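Local coordinates for phenol hydroxylase component phN (Pseudomonas stutzeri, PDB 3U52), which probably hydroxylates phenol and related aromatic compounds with molecular oxygen at a diiron centre, as the large subunit of a bacterial multicomponent monooxygenase, at residues Q49-F54 with T238-V243; G119-S123 with P187-L191; D137-H141 with D232-H236. All blocks are in the same frame, centred on the assembly; numbering follows the deposited sequence.

Contact 1: residues Q49-F54 with T238-V243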
ATOM      1  N   GLN A  49      11.625  39.861   6.556  1.00 29.72           N
ATOM      2  CA  GLN A  49      10.650  39.593   7.593  1.00 29.88           C
ATOM      3  C   GLN A  49       9.674  38.455   7.276  1.00 28.73           C
ATOM      4  O   GLN A  49       8.864  38.071   8.133  1.00 28.61           O
ATOM      5  CB  GLN A  49       9.946  40.870   7.974  1.00 30.18           C
ATOM      6  CG  GLN A  49      10.936  41.818   8.590  1.00 35.21           C
ATOM      7  CD  GLN A  49      10.362  43.170   8.800  1.00 43.33           C
ATOM      8  OE1 GLN A  49      10.597  43.782   9.848  1.00 47.52           O
ATOM      9  NE2 GLN A  49       9.613  43.669   7.815  1.00 43.14           N
ATOM     10  N   TRP A  50       9.764  37.910   6.063  1.00 27.62           N
ATOM     11  CA  TRP A  50       9.060  36.659   5.735  1.00 27.32           C
ATOM     12  C   TRP A  50       9.449  35.541   6.715  1.00 28.27           C
ATOM     13  O   TRP A  50      10.652  35.270   6.894  1.00 28.74           O
ATOM     14  CB  TRP A  50       9.400  36.237   4.283  1.00 26.76           C
ATOM     15  CG  TRP A  50       8.705  34.972   3.879  1.00 24.70           C
ATOM     16  CD1 TRP A  50       9.211  33.708   3.894  1.00 24.26           C
ATOM     17  CD2 TRP A  50       7.365  34.864   3.437  1.00 24.91           C
ATOM     18  NE1 TRP A  50       8.256  32.802   3.475  1.00 23.73           N
ATOM     19  CE2 TRP A  50       7.111  33.490   3.188  1.00 23.26           C
ATOM     20  CE3 TRP A  50       6.343  35.800   3.196  1.00 24.38           C
ATOM     21  CZ2 TRP A  50       5.865  33.024   2.697  1.00 27.51           C
ATOM     22  CZ3 TRP A  50       5.096  35.330   2.734  1.00 27.41           C
ATOM     23  CH2 TRP A  50       4.873  33.948   2.502  1.00 26.28           C
ATOM     24  N   GLU A  51       8.468  34.917   7.375  1.00 28.75           N
ATOM     25  CA  GLU A  51       8.715  33.737   8.219  1.00 30.62           C
ATOM     26  C   GLU A  51       8.331  32.497   7.443  1.00 30.11           C
ATOM     27  O   GLU A  51       7.213  32.433   6.920  1.00 30.39           O
ATOM     28  CB  GLU A  51       7.893  33.780   9.529  1.00 31.71           C
ATOM     29  CG  GLU A  51       8.326  34.876  10.552  1.00 39.25           C
ATOM     30  CD  GLU A  51       9.807  34.805  10.955  1.00 49.36           C
ATOM     31  OE1 GLU A  51      10.321  33.672  11.222  1.00 52.57           O
ATOM     32  OE2 GLU A  51      10.457  35.898  11.014  1.00 53.54           O
ATOM     33  N   ASP A  52       9.235  31.533   7.343  1.00 29.06           N
ATOM     34  CA  ASP A  52       8.968  30.313   6.544  1.00 29.18           C
ATOM     35  C   ASP A  52       7.796  29.570   7.160  1.00 27.74           C
ATOM     36  O   ASP A  52       7.779  29.346   8.355  1.00 28.43           O
ATOM     37  CB  ASP A  52      10.215  29.422   6.439  1.00 29.08           C
ATOM     38  CG  ASP A  52      11.471  30.209   5.972  1.00 30.74           C
ATOM     39  OD1 ASP A  52      12.448  30.277   6.740  1.00 35.80           O
ATOM     40  OD2 ASP A  52      11.496  30.771   4.866  1.00 30.36           O
ATOM     41  N   PRO A  53       6.761  29.277   6.362  1.00 28.18           N
ATOM     42  CA  PRO A  53       5.582  28.580   6.907  1.00 27.71           C
ATOM     43  C   PRO A  53       5.827  27.109   7.219  1.00 28.93           C
ATOM     44  O   PRO A  53       5.032  26.490   7.967  1.00 28.68           O
ATOM     45  CB  PRO A  53       4.520  28.759   5.831  1.00 27.21           C
ATOM     46  CG  PRO A  53       5.297  28.992   4.541  1.00 27.53           C
ATOM     47  CD  PRO A  53       6.597  29.665   4.951  1.00 26.67           C
ATOM     48  N   PHE A  54       6.895  26.555   6.646  1.00 28.86           N
ATOM     49  CA  PHE A  54       7.353  25.186   6.920  1.00 28.89           C
ATOM     50  C   PHE A  54       8.815  25.186   6.513  1.00 29.32           C
ATOM     51  O   PHE A  54       9.221  26.007   5.677  1.00 28.17           O
ATOM     52  CB  PHE A  54       6.592  24.125   6.095  1.00 28.08           C
ATOM     53  CG  PHE A  54       6.277  24.551   4.678  1.00 27.72           C
ATOM     54  CD1 PHE A  54       7.196  24.373   3.653  1.00 28.82           C
ATOM     55  CD2 PHE A  54       5.056  25.167   4.379  1.00 25.74           C
ATOM     56  CE1 PHE A  54       6.872  24.818   2.316  1.00 28.01           C
ATOM     57  CE2 PHE A  54       4.752  25.612   3.094  1.00 28.69           C
ATOM     58  CZ  PHE A  54       5.675  25.415   2.056  1.00 26.73           C
ATOM     59  N   THR A 238      -0.825  26.984   6.337  1.00 22.19           N
ATOM     60  CA  THR A 238       0.161  27.824   6.978  1.00 22.37           C
ATOM     61  C   THR A 238       0.734  28.876   6.036  1.00 21.76           C
ATOM     62  O   THR A 238       0.971  30.040   6.448  1.00 20.65           O
ATOM     63  CB  THR A 238       1.307  27.014   7.626  1.00 22.98           C
ATOM     64  OG1 THR A 238       0.765  25.889   8.338  1.00 23.35           O
ATOM     65  CG2 THR A 238       2.022  27.927   8.610  1.00 25.12           C
ATOM     66  N   LEU A 239       0.965  28.502   4.770  1.00 21.38           N
ATOM     67  CA  LEU A 239       1.364  29.522   3.797  1.00 21.88           C
ATOM     68  C   LEU A 239       0.279  30.628   3.700  1.00 21.68           C
ATOM     69  O   LEU A 239       0.606  31.822   3.742  1.00 22.31           O
ATOM     70  CB  LEU A 239       1.763  28.910   2.431  1.00 22.25           C
ATOM     71  CG  LEU A 239       1.914  29.787   1.168  1.00 21.39           C
ATOM     72  CD1 LEU A 239       2.996  30.846   1.374  1.00 20.70           C
ATOM     73  CD2 LEU A 239       2.290  28.918  -0.041  1.00 21.00           C
ATOM     74  N   GLY A 240      -0.993  30.241   3.641  1.00 22.11           N
ATOM     75  CA  GLY A 240      -2.101  31.210   3.493  1.00 22.41           C
ATOM     76  C   GLY A 240      -2.119  32.211   4.636  1.00 23.19           C
ATOM     77  O   GLY A 240      -2.315  33.415   4.425  1.00 25.21           O
ATOM     78  N   LEU A 241      -1.906  31.711   5.845  1.00 24.04           N
ATOM     79  CA  LEU A 241      -1.848  32.542   7.076  1.00 25.16           C
ATOM     80  C   LEU A 241      -0.624  33.472   7.030  1.00 24.64           C
ATOM     81  O   LEU A 241      -0.757  34.664   7.255  1.00 25.08           O
ATOM     82  CB  LEU A 241      -1.717  31.632   8.296  1.00 26.55           C
ATOM     83  CG  LEU A 241      -2.426  31.901   9.625  1.00 31.85           C
ATOM     84  CD1 LEU A 241      -1.504  31.465  10.769  1.00 35.49           C
ATOM     85  CD2 LEU A 241      -2.957  33.364   9.751  1.00 33.71           C
ATOM     86  N   GLU A 242       0.556  32.931   6.708  1.00 23.64           N
ATOM     87  CA  GLU A 242       1.761  33.762   6.548  1.00 24.27           C
ATOM     88  C   GLU A 242       1.563  34.886   5.540  1.00 23.83           C
ATOM     89  O   GLU A 242       1.917  36.050   5.823  1.00 23.58           O
ATOM     90  CB  GLU A 242       3.012  32.929   6.178  1.00 25.03           C
ATOM     91  CG  GLU A 242       4.337  33.796   6.056  1.00 26.99           C
ATOM     92  CD  GLU A 242       4.693  34.694   7.305  1.00 33.27           C
ATOM     93  OE1 GLU A 242       4.174  34.454   8.429  1.00 33.84           O
ATOM     94  OE2 GLU A 242       5.540  35.642   7.186  1.00 31.74           O
ATOM     95  N   VAL A 243       1.002  34.532   4.377  1.00 22.58           N
ATOM     96  CA  VAL A 243       0.708  35.471   3.282  1.00 22.52           C
ATOM     97  C   VAL A 243      -0.073  36.697   3.784  1.00 21.97           C
ATOM     98  O   VAL A 243       0.395  37.811   3.571  1.00 20.86           O
ATOM     99  CB  VAL A 243       0.009  34.763   2.019  1.00 23.13           C
ATOM    100  CG1 VAL A 243      -0.642  35.775   1.052  1.00 21.98           C
ATOM    101  CG2 VAL A 243       1.040  33.903   1.231  1.00 20.86           C
TER
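One wall of a xenon-binding pocket, contributed by Trp50, is set here against helix 220-250, the helix that also supplies ligands to the diiron centre. The residues 49-54 form an irregular loop laid along about a turn and a half of that helix, and Glu242 is the side chain both ends of the contact share. Its aliphatic part lies on the indole: CG sits 3.6 Å from the centroid of the six-membered ring of Trp50, only 12° off the ring normal, a CH-pi contact over the face. At the rim of the same ring, Leu239 CD1 comes to 3.8 Å from Trp50 CH2 near the ring plane, with Val243 adding a methyl beside it. The indole reaches the helix because CG of Trp50 is turned away from the backbone N. A bend at chi2 (54°) then carries the carboxylate of Glu242 back to the loop, where Glu51 N donates to OE2 at 3.0 Å. The bond is nearly straight, 170° at the hydrogen, but it meets OE2 from well above the carboxylate plane. Further along, the Pro53 ring lies alongside the Leu239 side chain, its CG 4.1 Å from Leu239 CB, while Thr238 CG2 packs on Pro53 O at 3.4 Å; the Thr238 hydroxyl is bonded to Ala234 O of its own helix. A glutamate suits this place by being two things at once: its CG methylene lies over an aromatic face, and its OE2 accepts the Glu51 N-H, which should restrain both the loop and the indole.

Contact 2: residues G119-S123 with P187-L191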
ATOM      1  N   GLY A 119       5.852  31.390  -7.966  1.00 25.46           N
ATOM      2  CA  GLY A 119       7.179  30.987  -7.437  1.00 24.31           C
ATOM      3  C   GLY A 119       8.395  31.415  -8.288  1.00 25.17           C
ATOM      4  O   GLY A 119       9.545  31.110  -7.933  1.00 26.03           O
ATOM      5  N   ARG A 120       8.142  32.106  -9.411  1.00 24.45           N
ATOM      6  CA  ARG A 120       9.155  32.904 -10.134  1.00 22.98           C
ATOM      7  C   ARG A 120       9.052  34.453  -9.887  1.00 23.07           C
ATOM      8  O   ARG A 120      10.048  35.165 -10.005  1.00 23.80           O
ATOM      9  CB  ARG A 120       9.087  32.587 -11.640  1.00 22.40           C
ATOM     10  CG  ARG A 120       9.913  33.523 -12.530  1.00 18.56           C
ATOM     11  CD  ARG A 120      11.440  33.308 -12.309  1.00 22.63           C
ATOM     12  NE  ARG A 120      12.237  34.195 -13.161  1.00 17.84           N
ATOM     13  CZ  ARG A 120      12.399  35.496 -12.960  1.00 20.17           C
ATOM     14  NH1 ARG A 120      11.864  36.128 -11.887  1.00 18.24           N
ATOM     15  NH2 ARG A 120      13.134  36.168 -13.843  1.00 22.40           N
ATOM     16  N   GLN A 121       7.881  34.982  -9.547  1.00 23.45           N
ATOM     17  CA  GLN A 121       7.676  36.460  -9.605  1.00 24.66           C
ATOM     18  C   GLN A 121       8.103  37.268  -8.425  1.00 24.16           C
ATOM     19  O   GLN A 121       8.306  38.470  -8.593  1.00 24.05           O
ATOM     20  CB  GLN A 121       6.220  36.861  -9.880  1.00 24.75           C
ATOM     21  CG  GLN A 121       5.618  36.326 -11.128  1.00 27.88           C
ATOM     22  CD  GLN A 121       6.498  36.429 -12.321  1.00 30.91           C
ATOM     23  OE1 GLN A 121       7.050  37.525 -12.681  1.00 33.37           O
ATOM     24  NE2 GLN A 121       6.648  35.285 -12.987  1.00 30.63           N
ATOM     25  N   PHE A 122       8.176  36.640  -7.238  1.00 24.33           N
ATOM     26  CA  PHE A 122       8.440  37.352  -5.980  1.00 24.98           C
ATOM     27  C   PHE A 122       9.930  37.508  -5.793  1.00 25.14           C
ATOM     28  O   PHE A 122      10.676  36.542  -6.038  1.00 24.70           O
ATOM     29  CB  PHE A 122       7.855  36.603  -4.765  1.00 25.37           C
ATOM     30  CG  PHE A 122       6.371  36.577  -4.741  1.00 24.52           C
ATOM     31  CD1 PHE A 122       5.647  37.768  -4.894  1.00 24.21           C
ATOM     32  CD2 PHE A 122       5.689  35.396  -4.557  1.00 24.18           C
ATOM     33  CE1 PHE A 122       4.279  37.802  -4.863  1.00 24.74           C
ATOM     34  CE2 PHE A 122       4.295  35.401  -4.549  1.00 27.94           C
ATOM     35  CZ  PHE A 122       3.582  36.622  -4.708  1.00 27.42           C
ATOM     36  N   SER A 123      10.371  38.689  -5.373  1.00 24.32           N
ATOM     37  CA  SER A 123      11.780  38.899  -5.169  1.00 25.43           C
ATOM     38  C   SER A 123      12.240  38.322  -3.877  1.00 26.53           C
ATOM     39  O   SER A 123      13.447  38.246  -3.642  1.00 26.27           O
ATOM     40  CB  SER A 123      12.213  40.374  -5.287  1.00 26.18           C
ATOM     41  OG  SER A 123      11.484  41.244  -4.423  1.00 29.27           O
ATOM     42  N   PRO A 187       0.397  38.777  -8.896  1.00 20.47           N
ATOM     43  CA  PRO A 187       0.852  37.762  -7.938  1.00 19.90           C
ATOM     44  C   PRO A 187       0.348  37.915  -6.485  1.00 19.08           C
ATOM     45  O   PRO A 187       0.002  36.915  -5.858  1.00 17.81           O
ATOM     46  CB  PRO A 187       2.405  37.853  -8.020  1.00 20.12           C
ATOM     47  CG  PRO A 187       2.670  39.264  -8.583  1.00 21.94           C
ATOM     48  CD  PRO A 187       1.509  39.577  -9.464  1.00 20.68           C
ATOM     49  N   PHE A 188       0.274  39.136  -5.959  1.00 18.04           N
ATOM     50  CA  PHE A 188      -0.290  39.320  -4.621  1.00 18.04           C
ATOM     51  C   PHE A 188      -1.764  38.965  -4.522  1.00 17.95           C
ATOM     52  O   PHE A 188      -2.204  38.389  -3.494  1.00 17.36           O
ATOM     53  CB  PHE A 188       0.005  40.719  -4.059  1.00 16.95           C
ATOM     54  CG  PHE A 188       1.495  40.968  -3.813  1.00 17.98           C
ATOM     55  CD1 PHE A 188       2.202  41.815  -4.639  1.00 17.68           C
ATOM     56  CD2 PHE A 188       2.144  40.374  -2.740  1.00 19.55           C
ATOM     57  CE1 PHE A 188       3.570  42.040  -4.427  1.00 22.49           C
ATOM     58  CE2 PHE A 188       3.517  40.578  -2.507  1.00 22.70           C
ATOM     59  CZ  PHE A 188       4.228  41.421  -3.376  1.00 19.49           C
ATOM     60  N   GLU A 189      -2.525  39.326  -5.548  1.00 17.43           N
ATOM     61  CA  GLU A 189      -3.966  38.978  -5.558  1.00 17.98           C
ATOM     62  C   GLU A 189      -4.112  37.471  -5.750  1.00 17.04           C
ATOM     63  O   GLU A 189      -4.923  36.839  -5.071  1.00 15.62           O
ATOM     64  CB  GLU A 189      -4.756  39.749  -6.622  1.00 18.39           C
ATOM     65  CG  GLU A 189      -6.264  39.442  -6.542  1.00 18.43           C
ATOM     66  CD  GLU A 189      -7.113  40.232  -7.523  1.00 20.03           C
ATOM     67  OE1 GLU A 189      -8.328  40.010  -7.507  1.00 18.82           O
ATOM     68  OE2 GLU A 189      -6.616  41.076  -8.300  1.00 19.00           O
ATOM     69  N   PHE A 190      -3.278  36.890  -6.606  1.00 16.53           N
ATOM     70  CA  PHE A 190      -3.322  35.417  -6.789  1.00 17.63           C
ATOM     71  C   PHE A 190      -3.137  34.741  -5.416  1.00 18.10           C
ATOM     72  O   PHE A 190      -3.953  33.871  -5.018  1.00 18.74           O
ATOM     73  CB  PHE A 190      -2.275  34.909  -7.780  1.00 17.22           C
ATOM     74  CG  PHE A 190      -2.236  33.379  -7.915  1.00 17.44           C
ATOM     75  CD1 PHE A 190      -3.147  32.701  -8.709  1.00 12.78           C
ATOM     76  CD2 PHE A 190      -1.323  32.633  -7.186  1.00 18.74           C
ATOM     77  CE1 PHE A 190      -3.118  31.298  -8.821  1.00 16.59           C
ATOM     78  CE2 PHE A 190      -1.293  31.244  -7.285  1.00 18.47           C
ATOM     79  CZ  PHE A 190      -2.191  30.586  -8.108  1.00 17.64           C
ATOM     80  N   LEU A 191      -2.097  35.146  -4.694  1.00 17.26           N
ATOM     81  CA  LEU A 191      -1.872  34.564  -3.355  1.00 20.42           C
ATOM     82  C   LEU A 191      -3.023  34.854  -2.369  1.00 20.15           C
ATOM     83  O   LEU A 191      -3.452  33.973  -1.590  1.00 20.44           O
ATOM     84  CB  LEU A 191      -0.518  35.006  -2.805  1.00 20.82           C
ATOM     85  CG  LEU A 191       0.606  33.951  -2.777  1.00 25.62           C
ATOM     86  CD1 LEU A 191       0.510  32.675  -3.696  1.00 23.87           C
ATOM     87  CD2 LEU A 191       1.929  34.630  -2.821  1.00 29.10           C
TER
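Phe122 is the bump of this contact: its ring projects from the end of helix 105-121 into a hollow on the first turn of helix 187-216, bounded by Pro187, Phe188 and Leu191. CE1 and CZ of Phe122 both rest on Pro187 CB, each at 3.7 Å. CE1 also lies 3.7 Å from Phe188 CE2, standing over one face of the Phe188 ring but displaced toward its rim. The two rings are neither stacked nor set edge to face; their planes are inclined at 47° with centroids 5.2 Å apart. Phe122 CG is turned away from its own carbonyl carbon (chi1 -68°), an orientation that sends the ring across to the helix. Leu191, one turn after Pro187, comes from the opposite direction with its methyl oblique to the Phe122 ring, although that methyl is modelled too near for the exact spacing to be trusted. Gln121 CB rests against Pro187 CB at 4.4 Å, while the Gln121 amide turns back to Lys117 O. Proline fits the first turn of a helix, where its missing N-H costs no helical bond, and its compact ring makes a low rim to the hollow. Phe188 and Leu191 also line a xenon site with Trp47 and Trp50, a largely apolar lining of aromatic and leucine side chains, consistent with the hydrophobic cavities where xenon binds in diiron hydroxylases.

Contact 3: residues D137-H141 with D232-H236. With FE (Fe (III) ion), chain G; FE (Fe (III) ion), chain H.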
ATOM      1  N   ASP A 137       3.095  20.154  -5.046  1.00 18.56           N
ATOM      2  CA  ASP A 137       1.973  19.459  -4.367  1.00 18.47           C
ATOM      3  C   ASP A 137       0.674  19.477  -5.169  1.00 18.65           C
ATOM      4  O   ASP A 137      -0.090  18.497  -5.162  1.00 18.53           O
ATOM      5  CB  ASP A 137       1.666  20.068  -2.980  1.00 18.95           C
ATOM      6  CG  ASP A 137       2.798  19.960  -1.984  1.00 21.17           C
ATOM      7  OD1 ASP A 137       3.754  19.139  -2.083  1.00 25.87           O
ATOM      8  OD2 ASP A 137       2.738  20.781  -1.036  1.00 27.15           O
ATOM      9  N   GLU A 138       0.344  20.603  -5.812  1.00 17.63           N
ATOM     10  CA  GLU A 138      -0.888  20.668  -6.629  1.00 17.75           C
ATOM     11  C   GLU A 138      -0.781  19.771  -7.862  1.00 17.39           C
ATOM     12  O   GLU A 138      -1.776  19.176  -8.275  1.00 18.22           O
ATOM     13  CB  GLU A 138      -1.197  22.091  -7.073  1.00 17.59           C
ATOM     14  CG  GLU A 138      -1.204  23.049  -5.893  1.00 18.07           C
ATOM     15  CD  GLU A 138      -2.413  22.815  -4.969  1.00 25.43           C
ATOM     16  OE1 GLU A 138      -2.546  23.544  -3.984  1.00 29.88           O
ATOM     17  OE2 GLU A 138      -3.232  21.895  -5.227  1.00 28.16           O
ATOM     18  N   LEU A 139       0.404  19.698  -8.459  1.00 16.33           N
ATOM     19  CA  LEU A 139       0.637  18.727  -9.500  1.00 17.11           C
ATOM     20  C   LEU A 139       0.339  17.317  -8.967  1.00 17.82           C
ATOM     21  O   LEU A 139      -0.284  16.484  -9.619  1.00 17.31           O
ATOM     22  CB  LEU A 139       2.108  18.776  -9.931  1.00 17.43           C
ATOM     23  CG  LEU A 139       2.391  17.840 -11.131  1.00 18.53           C
ATOM     24  CD1 LEU A 139       1.420  18.075 -12.366  1.00 18.73           C
ATOM     25  CD2 LEU A 139       3.905  17.920 -11.558  1.00 20.14           C
ATOM     26  N   ARG A 140       0.842  17.026  -7.793  1.00 17.32           N
ATOM     27  CA  ARG A 140       0.573  15.723  -7.210  1.00 18.21           C
ATOM     28  C   ARG A 140      -0.916  15.499  -7.079  1.00 17.09           C
ATOM     29  O   ARG A 140      -1.409  14.431  -7.397  1.00 17.31           O
ATOM     30  CB  ARG A 140       1.195  15.629  -5.830  1.00 17.66           C
ATOM     31  CG  ARG A 140       0.844  14.280  -5.172  1.00 23.41           C
ATOM     32  CD  ARG A 140       1.556  14.084  -3.916  1.00 30.12           C
ATOM     33  NE  ARG A 140       0.652  14.258  -2.848  1.00 38.25           N
ATOM     34  CZ  ARG A 140       0.264  13.284  -2.049  1.00 41.63           C
ATOM     35  NH1 ARG A 140       0.731  12.048  -2.199  1.00 43.60           N
ATOM     36  NH2 ARG A 140      -0.598  13.561  -1.095  1.00 42.64           N
ATOM     37  N   HIS A 141      -1.635  16.512  -6.604  1.00 16.58           N
ATOM     38  CA  HIS A 141      -3.068  16.391  -6.312  1.00 18.58           C
ATOM     39  C   HIS A 141      -3.828  16.135  -7.584  1.00 18.04           C
ATOM     40  O   HIS A 141      -4.690  15.267  -7.647  1.00 17.63           O
ATOM     41  CB  HIS A 141      -3.584  17.657  -5.584  1.00 17.59           C
ATOM     42  CG  HIS A 141      -3.086  17.768  -4.175  1.00 22.28           C
ATOM     43  ND1 HIS A 141      -3.316  18.873  -3.388  1.00 23.51           N
ATOM     44  CD2 HIS A 141      -2.359  16.909  -3.410  1.00 22.18           C
ATOM     45  CE1 HIS A 141      -2.757  18.695  -2.204  1.00 22.95           C
ATOM     46  NE2 HIS A 141      -2.191  17.505  -2.185  1.00 24.05           N
ATOM     47  N   ASP A 232      -0.148  17.664   3.311  1.00 25.58           N
ATOM     48  CA  ASP A 232       0.095  18.671   2.297  1.00 25.82           C
ATOM     49  C   ASP A 232      -0.692  19.917   2.685  1.00 26.08           C
ATOM     50  O   ASP A 232      -0.133  20.996   2.713  1.00 25.33           O
ATOM     51  CB  ASP A 232      -0.383  18.227   0.899  1.00 25.59           C
ATOM     52  CG  ASP A 232       0.410  17.058   0.308  1.00 25.73           C
ATOM     53  OD1 ASP A 232       1.529  16.744   0.742  1.00 26.18           O
ATOM     54  OD2 ASP A 232      -0.109  16.459  -0.656  1.00 29.25           O
ATOM     55  N   GLU A 233      -1.978  19.761   2.999  1.00 26.15           N
ATOM     56  CA  GLU A 233      -2.858  20.915   3.262  1.00 27.41           C
ATOM     57  C   GLU A 233      -2.501  21.654   4.503  1.00 26.99           C
ATOM     58  O   GLU A 233      -2.761  22.847   4.563  1.00 28.33           O
ATOM     59  CB  GLU A 233      -4.357  20.546   3.325  1.00 27.59           C
ATOM     60  CG  GLU A 233      -4.904  20.013   2.001  1.00 31.66           C
ATOM     61  CD  GLU A 233      -4.510  20.849   0.768  1.00 36.10           C
ATOM     62  OE1 GLU A 233      -4.054  20.242  -0.206  1.00 39.40           O
ATOM     63  OE2 GLU A 233      -4.636  22.092   0.726  1.00 35.73           O
ATOM     64  N   ALA A 234      -1.927  20.965   5.488  1.00 27.22           N
ATOM     65  CA  ALA A 234      -1.347  21.633   6.641  1.00 26.77           C
ATOM     66  C   ALA A 234      -0.290  22.669   6.232  1.00 26.05           C
ATOM     67  O   ALA A 234      -0.245  23.757   6.803  1.00 27.19           O
ATOM     68  CB  ALA A 234      -0.744  20.623   7.621  1.00 27.13           C
ATOM     69  N   ARG A 235       0.581  22.339   5.282  1.00 24.17           N
ATOM     70  CA  ARG A 235       1.540  23.324   4.806  1.00 22.93           C
ATOM     71  C   ARG A 235       0.812  24.456   4.039  1.00 22.53           C
ATOM     72  O   ARG A 235       1.207  25.629   4.089  1.00 20.98           O
ATOM     73  CB  ARG A 235       2.549  22.658   3.870  1.00 23.25           C
ATOM     74  CG  ARG A 235       3.472  21.653   4.547  1.00 23.70           C
ATOM     75  CD  ARG A 235       4.656  21.372   3.632  1.00 22.80           C
ATOM     76  NE  ARG A 235       4.259  20.743   2.359  1.00 21.25           N
ATOM     77  CZ  ARG A 235       4.049  19.432   2.225  1.00 22.29           C
ATOM     78  NH1 ARG A 235       4.213  18.615   3.261  1.00 21.34           N
ATOM     79  NH2 ARG A 235       3.702  18.914   1.065  1.00 20.74           N
ATOM     80  N   HIS A 236      -0.191  24.080   3.254  1.00 20.66           N
ATOM     81  CA  HIS A 236      -0.866  25.060   2.382  1.00 21.24           C
ATOM     82  C   HIS A 236      -1.642  26.081   3.226  1.00 21.67           C
ATOM     83  O   HIS A 236      -1.638  27.272   2.913  1.00 21.59           O
ATOM     84  CB  HIS A 236      -1.759  24.368   1.343  1.00 19.60           C
ATOM     85  CG  HIS A 236      -0.989  23.446   0.446  1.00 19.54           C
ATOM     86  ND1 HIS A 236      -1.595  22.634  -0.484  1.00 18.98           N
ATOM     87  CD2 HIS A 236       0.337  23.181   0.367  1.00 16.55           C
ATOM     88  CE1 HIS A 236      -0.671  21.932  -1.123  1.00 19.65           C
ATOM     89  NE2 HIS A 236       0.505  22.222  -0.604  1.00 17.56           N
TER
HETATM   90 FE    FE G 512      -4.590  20.806  -3.937  1.00 33.41          FE
HETATM   91 FE    FE H 513      -3.876  22.615  -1.087  1.00 34.65          FE
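Each of His141 and His236 binds one iron through ND1 and gives its NE2 to an aspartate of the other helix. The first iron takes Glu138 OE2 at 2.2 Å and His141 ND1 at 2.4 Å, with Glu108 completing the protein ligands. A bend at chi2 (-70°) turns the Glu138 carboxylate to the metal, and its OE1 is hydrogen-bonded to Gln134 NE2. The second iron is held by both oxygens of Glu233, by His236 ND1 and by Glu199. Such paired Glu-x-x-His motifs lie on a four-helix bundle, as in the bacterial multicomponent monooxygenases; the two segments here run roughly opposite ways but strongly inclined (140°), axes 11.8 Å apart. In the second shell, His236 NE2 donates to Asp137 OD2 at 2.7 Å, on the anti lone pair and close to the imidazole plane. The counterpart bond from His141 NE2 to Asp232 OD2, 2.8 Å, is more bent, 148° at the hydrogen. Together with the iron bonds they hold the imidazole rotation and would probably strengthen the imidazoles as donors. A salt-bridge network lies outside: Arg235 NH2 reaches Asp137 OD2 from above the carboxylate, Arg140 NH2 likewise Asp232 OD2, and a weak Arg235 NH2 bond to Asp232 OD1 links them. Tyr61 holds Asp137 OD1, and Glu69 pairs with Arg140.

Helix 220-250 runs through contacts 1 and 3, whose centres are 15 Å apart: residues 232-236 serve the irons, and the next turns, 238-243, carry the loop 49-54. The two touch where Phe54 CD2 packs on Arg235 CB at 3.6 Å, so the loop reaches the outer shell of the diiron site. Contacts 1 and 2, 13 Å between centres, meet at Val243 CG1 and Leu191 CB, 3.9 Å apart, and share one xenon pocket through Trp50, Phe188 and Leu191. Contact 2 does not touch contact 3, their nearest atoms being about 8 Å apart, yet helix 187-216 joins them indirectly, since it also supplies Glu199 to the second iron.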